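Local coordinates for cutinase-like protein (Cryptococcus sp., PDB 2CZQ) that probably hydrolyses carboxylic esters, as a cutinase-like enzyme of the alpha/beta hydrolase fold, at residues Q54-G59 against A88-V93. Residues are numbered along the deposited sequence; the frame is centred on the assembly and turned at random.
Sequences QNSAAG and AAATVV
The hydroxyl of Ser56 lies against Ala90 of helix 86-98: Ser56 OG is 3.9 Å from Ala90 CA and equally far from Ala90 CB. These are packing distances to carbon; no hydrogen bond crosses between 54-59 and 88-93, and the contact is van der Waals packing.

The CA atoms of Ser56 and Ala90 are 5.7 Å apart, close enough for OG and CB of Ser56 to lie against CA and CB of Ala90. Ser56 directs its CB toward the helix, and its OG sits between the backbone N and the carbonyl carbon (chi1 63°), a torsion that lays the hydroxyl against the alanine. The neighbouring methylene, Ser56 CB, stands 4.0 Å from Ala90 CB. Although Ser56 occupies the N-cap position of helix 57-73, its hydroxyl makes no capping bond; within the first turn, Gly59 N reaches Ser56 O in a weak bond of 2.8 Å.

The same alanine methyl also approaches Gly59, with Ala90 CB 4.4 Å from Gly59 C. Gly59 has no side chain, and the methyl therefore faces the backbone of helix 57-73 directly. In all, 110 Å² is buried over both sides, mainly by these three small residues.

Gln54 and Ser56 also touch Gln86, at the start of helix 86-98, and the side chain of Ala90 touches residues of the GxSxG sequence that probably forms the nucleophile elbow. Beside the contact, the hydroxyl of Thr60, in the first turn of helix 57-73, is hydrogen-bonded to Ala90 O and so links the two helices. Small residues thus let the start of helix 57-73 lie near the backbone of the helix that follows the probable elbow, held by van der Waals contact with one polar link alongside.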
loop_
_atom_site.group_PDB
_atom_site.type_symbol
_atom_site.label_atom_id
_atom_site.label_comp_id
_atom_site.label_asym_id
_atom_site.label_seq_id
_atom_site.Cartn_x
_atom_site.Cartn_y
_atom_site.Cartn_z
ATOM N N GLN A 54 -1.526 -15.264 8.844
ATOM C CA GLN A 54 -1.760 -14.580 7.565
ATOM C C GLN A 54 -3.213 -14.611 7.108
ATOM O O GLN A 54 -3.514 -14.287 5.960
ATOM C CB GLN A 54 -0.819 -15.067 6.449
ATOM C CG GLN A 54 0.656 -15.010 6.816
ATOM C CD GLN A 54 1.070 -13.665 7.357
ATOM O OE1 GLN A 54 0.861 -12.636 6.714
ATOM N NE2 GLN A 54 1.653 -13.663 8.548
ATOM N N ASN A 55 -4.119 -14.970 8.012
ATOM C CA ASN A 55 -5.535 -14.852 7.718
ATOM C C ASN A 55 -5.963 -13.429 8.051
ATOM O O ASN A 55 -6.191 -13.078 9.208
ATOM C CB ASN A 55 -6.331 -15.933 8.444
ATOM C CG ASN A 55 -6.001 -17.324 7.921
ATOM O OD1 ASN A 55 -6.024 -17.565 6.714
ATOM N ND2 ASN A 55 -5.658 -18.231 8.825
ATOM N N SER A 56 -6.021 -12.607 7.009
ATOM C CA SER A 56 -6.090 -11.159 7.150
ATOM C C SER A 56 -7.466 -10.557 6.852
ATOM O O SER A 56 -7.575 -9.343 6.672
ATOM C CB SER A 56 -5.024 -10.516 6.261
ATOM O OG SER A 56 -5.273 -10.803 4.898
ATOM N N ALA A 57 -8.511 -11.387 6.829
ATOM C CA ALA A 57 -9.857 -10.912 6.487
ATOM C C ALA A 57 -10.294 -9.688 7.279
ATOM O O ALA A 57 -10.920 -8.788 6.721
ATOM C CB ALA A 57 -10.880 -12.013 6.645
ATOM N N ALA A 58 -9.991 -9.643 8.576
ATOM C CA ALA A 58 -10.421 -8.499 9.378
ATOM C C ALA A 58 -9.738 -7.209 8.918
ATOM O O ALA A 58 -10.322 -6.131 9.000
ATOM C CB ALA A 58 -10.184 -8.745 10.857
ATOM N N GLY A 59 -8.503 -7.317 8.435
ATOM C CA GLY A 59 -7.786 -6.171 7.903
ATOM C C GLY A 59 -8.422 -5.668 6.623
ATOM O O GLY A 59 -8.715 -4.480 6.490
ATOM N N ALA A 88 0.049 -5.613 3.021
ATOM C CA ALA A 88 -0.002 -5.514 1.567
ATOM C C ALA A 88 -0.983 -6.540 1.000
ATOM O O ALA A 88 -1.800 -6.204 0.147
ATOM C CB ALA A 88 1.385 -5.676 0.952
ATOM N N ALA A 89 -0.911 -7.780 1.481
ATOM C CA ALA A 89 -1.847 -8.815 1.056
ATOM C C ALA A 89 -3.284 -8.412 1.390
ATOM O O ALA A 89 -4.183 -8.534 0.558
ATOM C CB ALA A 89 -1.493 -10.151 1.690
ATOM N N ALA A 90 -3.501 -7.903 2.602
ATOM C CA ALA A 90 -4.845 -7.464 2.987
ATOM C C ALA A 90 -5.368 -6.373 2.054
ATOM O O ALA A 90 -6.562 -6.331 1.731
ATOM C CB ALA A 90 -4.859 -6.978 4.422
ATOM N N THR A 91 -4.469 -5.495 1.620
ATOM C CA THR A 91 -4.817 -4.417 0.700
ATOM C C THR A 91 -5.152 -4.959 -0.688
ATOM O O THR A 91 -6.151 -4.560 -1.290
ATOM C CB THR A 91 -3.672 -3.399 0.628
ATOM O OG1 THR A 91 -3.440 -2.840 1.930
ATOM C CG2 THR A 91 -4.058 -2.206 -0.234
ATOM N N VAL A 92 -4.318 -5.866 -1.196
ATOM C CA VAL A 92 -4.573 -6.507 -2.483
ATOM C C VAL A 92 -5.961 -7.152 -2.501
ATOM O O VAL A 92 -6.720 -6.982 -3.456
ATOM C CB VAL A 92 -3.477 -7.546 -2.801
ATOM C CG1 VAL A 92 -3.880 -8.426 -3.976
ATOM C CG2 VAL A 92 -2.150 -6.849 -3.072
ATOM N N VAL A 93 -6.293 -7.877 -1.440
ATOM C CA VAL A 93 -7.588 -8.539 -1.373
ATOM C C VAL A 93 -8.724 -7.516 -1.294
ATOM O O VAL A 93 -9.788 -7.727 -1.881
ATOM C CB VAL A 93 -7.617 -9.595 -0.248
ATOM C CG1 VAL A 93 -8.994 -10.243 -0.124
ATOM C CG2 VAL A 93 -6.560 -10.661 -0.529
#